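PDB 3UUW: putative oxidoreductase with NAD(P)-binding Rossmann-fold domain from Clostridium difficile, which is a putative oxidoreductase of the Gfo/Idh/MocA family that probably binds NAD(P) through its Rossmann-fold domain, its substrate being unknown. Local coordinates for residues 158-161 / 162-166; 165-168 / 169-172; 263-267 / 268-272. One frame throughout, in Å; residues are numbered along the deposited sequence. Where two conformers were deposited one is given.

Contacts 1 and 2 follow each other on helix 160-179, share Ile165 and Asp166, and have centres about 9 Å apart. Both belong to the YceM-like C-terminal domain; the helix packs against the eight-stranded mixed sheet on one side and meets helix 295-305. Contact 3 comes later in the chain, where helix 263-267 passes into helix 269-281 next to helix 16-26 of the Rossmann region. Its centre is about 18 Å from that of contact 2 and about 25 Å from that of contact 1. Contact 2, the middle of the three, lies beside Lys97, consistent with a place near the active site of this family, whereas contact 3 also reaches a second subunit.

Contact 1: residues 158-161 / 162-166; sequences VRFD and STLID
The first turn of helix 160-179 opens at Arg159, the N-cap residue, whose carbonyl O takes a weak hydrogen bond from Ser162 N at 3.1 Å while its extended side chain leads away. The regular ladder begins one residue on. Leu164 N donates to Phe160 O at 3.0 Å. The next rung runs from Ile165 N to Asp161 O at 3.1 Å. Phe160 CG sits between the backbone N and the carbonyl carbon (chi1 75°), which leaves the CD2 edge of the ring within reach of Leu164. There Leu164 CD1 meets the ring edge, near its plane, with CD2 of Phe160 3.8 Å away. Both side chains also touch Leu198 on strand 198-206, and Leu164 reaches Ile304 of helix 295-305, so this side of the turn lies between sheet and helix. On the outer side, Val158 CG1 lies against Ser162 CB at 3.6 Å. A water closes the loop onto the helix: it donates to Val158 O at 2.7 Å and is hydrogen-bonded to Thr163 OG1 at 2.8 Å. Val158 O has a second partner in Asn197, and Phe160 is joined by backbone bonding to Lys196, which ties the start of the helix to the residues leading into strand 198-206. Polar links thus hold the incoming chain while Phe160 and Leu164 supply the apolar seam. The Asp161 carboxylate, placed in the first turn, would probably be stabilised as an anion by the partial positive charge of the helix start.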
# COMPACT_ATOMS: atom_id res chain seq x y z
N VAL A 158 31.63 14.08 -8.57
CA VAL A 158 31.49 15.41 -9.13
C VAL A 158 31.33 16.31 -7.92
O VAL A 158 30.77 15.89 -6.90
CB VAL A 158 30.27 15.54 -10.04
CG1 VAL A 158 30.34 16.85 -10.81
CG2 VAL A 158 30.21 14.36 -11.01
N ARG A 159 31.85 17.53 -7.98
CA ARG A 159 31.76 18.42 -6.84
C ARG A 159 30.28 18.66 -6.49
O ARG A 159 29.42 18.69 -7.37
CB ARG A 159 32.51 19.72 -7.08
CG ARG A 159 32.78 20.48 -5.80
CD ARG A 159 33.66 21.71 -6.01
NE ARG A 159 33.87 22.38 -4.74
CZ ARG A 159 34.61 23.47 -4.56
NH1 ARG A 159 35.23 24.05 -5.58
NH2 ARG A 159 34.71 23.99 -3.34
N PHE A 160 30.00 18.81 -5.20
CA PHE A 160 28.60 18.94 -4.73
C PHE A 160 27.81 20.06 -5.41
O PHE A 160 26.61 19.93 -5.62
CB PHE A 160 28.58 19.13 -3.22
CG PHE A 160 28.99 20.50 -2.79
CD1 PHE A 160 30.33 20.85 -2.70
CD2 PHE A 160 28.03 21.46 -2.50
CE1 PHE A 160 30.71 22.13 -2.32
CE2 PHE A 160 28.40 22.74 -2.11
CZ PHE A 160 29.74 23.08 -2.02
N ASP A 161 28.46 21.19 -5.73
CA ASP A 161 27.74 22.30 -6.35
C ASP A 161 27.10 21.93 -7.69
O ASP A 161 26.01 22.39 -8.01
CB ASP A 161 28.61 23.57 -6.47
CG ASP A 161 29.91 23.34 -7.22
OD1 ASP A 161 30.53 22.26 -7.11
OD2 ASP A 161 30.35 24.29 -7.91
N SER A 162 27.76 21.08 -8.46
CA SER A 162 27.21 20.60 -9.73
C SER A 162 25.92 19.81 -9.49
O SER A 162 24.92 20.02 -10.16
CB SER A 162 28.23 19.71 -10.44
OG SER A 162 29.43 20.42 -10.62
N THR A 163 25.95 18.92 -8.51
CA THR A 163 24.77 18.12 -8.17
C THR A 163 23.62 19.01 -7.65
O THR A 163 22.46 18.81 -7.99
CB THR A 163 25.14 17.04 -7.14
OG1 THR A 163 26.28 16.32 -7.62
CG2 THR A 163 24.00 16.07 -6.93
N LEU A 164 23.93 20.02 -6.85
CA LEU A 164 22.89 20.91 -6.37
C LEU A 164 22.17 21.63 -7.53
O LEU A 164 20.96 21.60 -7.61
CB LEU A 164 23.46 21.93 -5.39
CG LEU A 164 23.93 21.41 -4.03
CD1 LEU A 164 24.49 22.56 -3.20
CD2 LEU A 164 22.81 20.66 -3.27
N ILE A 165 22.95 22.23 -8.43
CA ILE A 165 22.42 23.00 -9.54
C ILE A 165 21.70 22.14 -10.58
O ILE A 165 20.75 22.59 -11.22
CB ILE A 165 23.55 23.78 -10.25
CG1 ILE A 165 24.18 24.79 -9.29
CG2 ILE A 165 23.01 24.52 -11.45
CD1 ILE A 165 23.21 25.87 -8.85
N ASP A 166 22.14 20.89 -10.71
CA ASP A 166 21.65 19.95 -11.71
C ASP A 166 20.42 19.17 -11.26
O ASP A 166 19.54 18.89 -12.08
CB ASP A 166 22.76 18.94 -12.04
CG ASP A 166 22.43 18.06 -13.22
OD1 ASP A 166 22.03 18.60 -14.28
OD2 ASP A 166 22.62 16.83 -13.11
O HOH W 1 28.32 15.45 -5.90

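Contact 2: residues 165-168 / 169-172; sequences IDDY and IHVI
Ile165 presents its carbonyl O to the side chain of Ile169, a local contact in the middle of helix 160-179 where a wider pi-type turn interrupts the alpha-helical ladder. The O lies 3.1 Å from Ile169 CG2, a tight approach that is somewhat tentative because Ile165 was deposited in two conformers. This buried carbonyl O has no hydrogen-bond partner in the model. The CB of Asp166 points away from the following turn, and its carboxylate forms a salt bridge with Lys97; together with His170 it matches the Asp-x-x-x-His pattern known in this family, and His170 also touches Lys97, consistent with a place near the active site. Asp167 is next, and its carbonyl O receives His170 N at 3.0 Å. Its OD1 lies in the plane of the imidazole, at the edge, 4.0 Å from His170 CD2, with carboxylate and ring turned nearly perpendicular (84°). Asp167 has two salt-bridge partners, Lys149 of strand 142-150 at OD1 and Arg218, just past strand 211-217, at OD2. Tyr168 restores the alpha-helical bonding through Ile172 N to Tyr168 O at 3.1 Å, with a weak bond from Val171 N to the same O. With CG anti to the backbone N (chi1 -168°), the phenol reaches forward along the next turn, and its OH is hydrogen-bonded to Thr214 and His203. Val171 CB lies obliquely to the ring, 4.0 Å from Tyr168 CD1. Ile172 covers one face: CG1 makes a CH-pi contact 4.1 Å from the Tyr168 ring centroid, offset toward the rim, and CD1 reaches Tyr168 CE2 at 3.7 Å.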
# COMPACT_ATOMS: atom_id res chain seq x y z
N ILE A 165 22.95 22.23 -8.43
CA ILE A 165 22.42 23.00 -9.54
C ILE A 165 21.70 22.14 -10.58
O ILE A 165 20.75 22.59 -11.22
CB ILE A 165 23.55 23.78 -10.25
CG1 ILE A 165 24.18 24.79 -9.29
CG2 ILE A 165 23.01 24.52 -11.45
CD1 ILE A 165 23.21 25.87 -8.85
N ASP A 166 22.14 20.89 -10.71
CA ASP A 166 21.65 19.95 -11.71
C ASP A 166 20.42 19.17 -11.26
O ASP A 166 19.54 18.89 -12.08
CB ASP A 166 22.76 18.94 -12.04
CG ASP A 166 22.43 18.06 -13.22
OD1 ASP A 166 22.03 18.60 -14.28
OD2 ASP A 166 22.62 16.83 -13.11
N ASP A 167 20.36 18.82 -9.98
CA ASP A 167 19.28 17.97 -9.49
C ASP A 167 18.51 18.52 -8.30
O ASP A 167 17.28 18.52 -8.32
CB ASP A 167 19.80 16.58 -9.18
CG ASP A 167 18.70 15.52 -9.18
OD1 ASP A 167 17.53 15.85 -9.49
OD2 ASP A 167 19.01 14.36 -8.86
N TYR A 168 19.19 19.01 -7.27
CA TYR A 168 18.49 19.58 -6.13
C TYR A 168 17.65 20.79 -6.56
O TYR A 168 16.67 21.13 -5.89
CB TYR A 168 19.46 20.01 -5.05
CG TYR A 168 18.86 20.36 -3.70
CD1 TYR A 168 18.00 19.48 -3.03
CD2 TYR A 168 19.25 21.50 -3.05
CE1 TYR A 168 17.50 19.80 -1.75
CE2 TYR A 168 18.74 21.84 -1.77
CZ TYR A 168 17.89 20.97 -1.12
OH TYR A 168 17.43 21.29 0.15
N ILE A 169 18.02 21.39 -7.68
CA ILE A 169 17.29 22.54 -8.21
C ILE A 169 15.83 22.19 -8.45
O ILE A 169 14.95 23.05 -8.31
CB ILE A 169 17.96 23.10 -9.50
CG1 ILE A 169 17.43 24.50 -9.84
CG2 ILE A 169 17.76 22.13 -10.68
CD1 ILE A 169 18.22 25.16 -10.96
N HIS A 170 15.55 20.94 -8.82
CA HIS A 170 14.16 20.52 -9.01
C HIS A 170 13.36 20.57 -7.72
O HIS A 170 12.19 20.96 -7.74
CB HIS A 170 14.07 19.10 -9.58
CG HIS A 170 14.39 19.02 -11.03
ND1 HIS A 170 13.67 19.68 -12.01
CD2 HIS A 170 15.34 18.30 -11.69
CE1 HIS A 170 14.18 19.40 -13.19
NE2 HIS A 170 15.18 18.55 -13.03
N VAL A 171 13.99 20.17 -6.63
CA VAL A 171 13.35 20.20 -5.31
C VAL A 171 13.06 21.65 -4.88
O VAL A 171 11.93 22.00 -4.47
CB VAL A 171 14.22 19.43 -4.28
CG1 VAL A 171 13.61 19.53 -2.88
CG2 VAL A 171 14.38 17.96 -4.68
N ILE A 172 14.08 22.50 -4.99
CA ILE A 172 13.97 23.93 -4.63
C ILE A 172 12.96 24.62 -5.53
O ILE A 172 12.11 25.35 -5.04
CB ILE A 172 15.33 24.62 -4.68
CG1 ILE A 172 16.27 24.00 -3.64
CG2 ILE A 172 15.21 26.16 -4.45
CD1 ILE A 172 15.71 23.96 -2.20

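Contact 3: residues 263-267 / 268-272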
# COMPACT_ATOMS: atom_id res chain seq x y z
N ILE A 263 4.47 8.13 -19.63
CA ILE A 263 5.30 8.64 -18.55
C ILE A 263 5.70 10.11 -18.72
O ILE A 263 5.96 10.80 -17.72
CB ILE A 263 6.53 7.73 -18.26
CG1 ILE A 263 7.55 7.81 -19.38
CG2 ILE A 263 6.09 6.25 -17.93
CD1 ILE A 263 8.85 7.11 -19.02
N LEU A 264 5.73 10.62 -19.95
CA LEU A 264 6.14 12.01 -20.15
C LEU A 264 4.99 12.95 -19.81
O LEU A 264 5.20 14.08 -19.36
CB LEU A 264 6.64 12.22 -21.57
CG LEU A 264 7.84 11.32 -21.90
CD1 LEU A 264 8.34 11.59 -23.33
CD2 LEU A 264 8.97 11.52 -20.87
N LYS A 265 3.78 12.46 -20.01
CA LYS A 265 2.60 13.16 -19.55
C LYS A 265 2.61 13.17 -18.03
O LYS A 265 2.36 14.21 -17.39
CB LYS A 265 1.34 12.47 -20.09
CG LYS A 265 0.03 13.12 -19.63
CD LYS A 265 -0.21 14.50 -20.24
CE LYS A 265 -1.58 15.01 -19.88
NZ LYS A 265 -1.86 16.33 -20.55
N GLN A 266 2.90 12.02 -17.42
CA GLN A 266 2.95 11.93 -15.96
C GLN A 266 3.92 12.91 -15.36
O GLN A 266 3.60 13.54 -14.36
CB GLN A 266 3.38 10.54 -15.49
CG GLN A 266 2.46 9.40 -15.82
CD GLN A 266 3.10 8.05 -15.49
OE1 GLN A 266 4.06 7.99 -14.73
NE2 GLN A 266 2.62 6.98 -16.14
N LYS A 267 5.12 13.03 -15.94
CA LYS A 267 6.18 13.82 -15.33
C LYS A 267 6.10 15.30 -15.66
O LYS A 267 6.81 16.10 -15.05
CB LYS A 267 7.53 13.28 -15.75
CG LYS A 267 7.79 11.83 -15.30
CD LYS A 267 9.04 11.32 -15.96
CE LYS A 267 9.26 9.82 -15.84
NZ LYS A 267 9.22 9.34 -14.42
N GLY A 268 5.22 15.68 -16.59
CA GLY A 268 5.07 17.09 -16.94
C GLY A 268 5.79 17.51 -18.21
O GLY A 268 5.64 18.64 -18.67
N PHE A 269 6.60 16.62 -18.79
CA PHE A 269 7.34 16.96 -20.00
C PHE A 269 6.41 17.22 -21.18
O PHE A 269 6.68 18.09 -22.01
CB PHE A 269 8.34 15.88 -20.37
CG PHE A 269 9.49 15.79 -19.42
CD1 PHE A 269 10.50 16.76 -19.46
CD2 PHE A 269 9.58 14.79 -18.48
CE1 PHE A 269 11.56 16.70 -18.60
CE2 PHE A 269 10.64 14.72 -17.59
CZ PHE A 269 11.65 15.68 -17.64
N GLU A 270 5.33 16.45 -21.29
CA GLU A 270 4.40 16.64 -22.38
C GLU A 270 3.72 18.00 -22.31
O GLU A 270 3.70 18.76 -23.30
CB GLU A 270 3.38 15.47 -22.43
CG GLU A 270 2.38 15.60 -23.53
CD GLU A 270 1.59 14.32 -23.79
OE1 GLU A 270 0.47 14.44 -24.30
OE2 GLU A 270 2.10 13.23 -23.53
N ASP A 271 3.23 18.36 -21.14
CA ASP A 271 2.50 19.61 -21.04
C ASP A 271 3.42 20.83 -21.11
O ASP A 271 3.04 21.84 -21.71
CB ASP A 271 1.63 19.61 -19.81
CG ASP A 271 0.47 18.61 -19.94
OD1 ASP A 271 -0.04 18.42 -21.08
OD2 ASP A 271 0.10 18.01 -18.92
N ILE A 272 4.62 20.72 -20.55
CA ILE A 272 5.52 21.88 -20.58
C ILE A 272 5.97 22.15 -22.02
O ILE A 272 6.05 23.30 -22.45
CB ILE A 272 6.73 21.75 -19.63
CG1 ILE A 272 7.36 23.14 -19.42
CG2 ILE A 272 7.79 20.71 -20.12
CD1 ILE A 272 8.45 23.15 -18.36
O HOH W 2 2.46 16.60 -18.82
O HOH W 3 -1.22 16.17 -23.57
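The Phe269 ring is met obliquely along its CD2 side, 3.7 Å from Lys267 CB and 4.1 Å from Leu264 CD2, and it pairs edge-to-face with Tyr22. The Asp271 carboxylate takes Lys265 NZ in a salt bridge, at 2.8 Å to the syn lone pair of OD1 and with a weaker bond to OD2. Lys265 reaches it by bending at chi2 (69°), its aliphatic part passing the Glu270 carboxylate, whose OE2 is 3.6 Å from Lys265 CB and is hydrogen-bonded to Asn262. One water joins Lys265 NZ to Glu270 OE1; another links Lys265 O to Asp271 N. Between the helices stands Gly268, both the first residue to leave the earlier one and the N-cap of the next; its phi is positive (99°), a backbone shape in which the lack of a side chain avoids crowding against Lys267 O. Leu264 O takes a weak bond from Gly268 N and a straighter one from Glu270 N at 3.1 Å. The junction packs against helix 16-26 through Leu264, Phe269 and Glu270, while Lys267 reaches the second subunit, where its NZ hydrogen-bonds to Ala259 O and makes a cation-pi contact with Trp260, so the turn joins Rossmann helix and subunit interface.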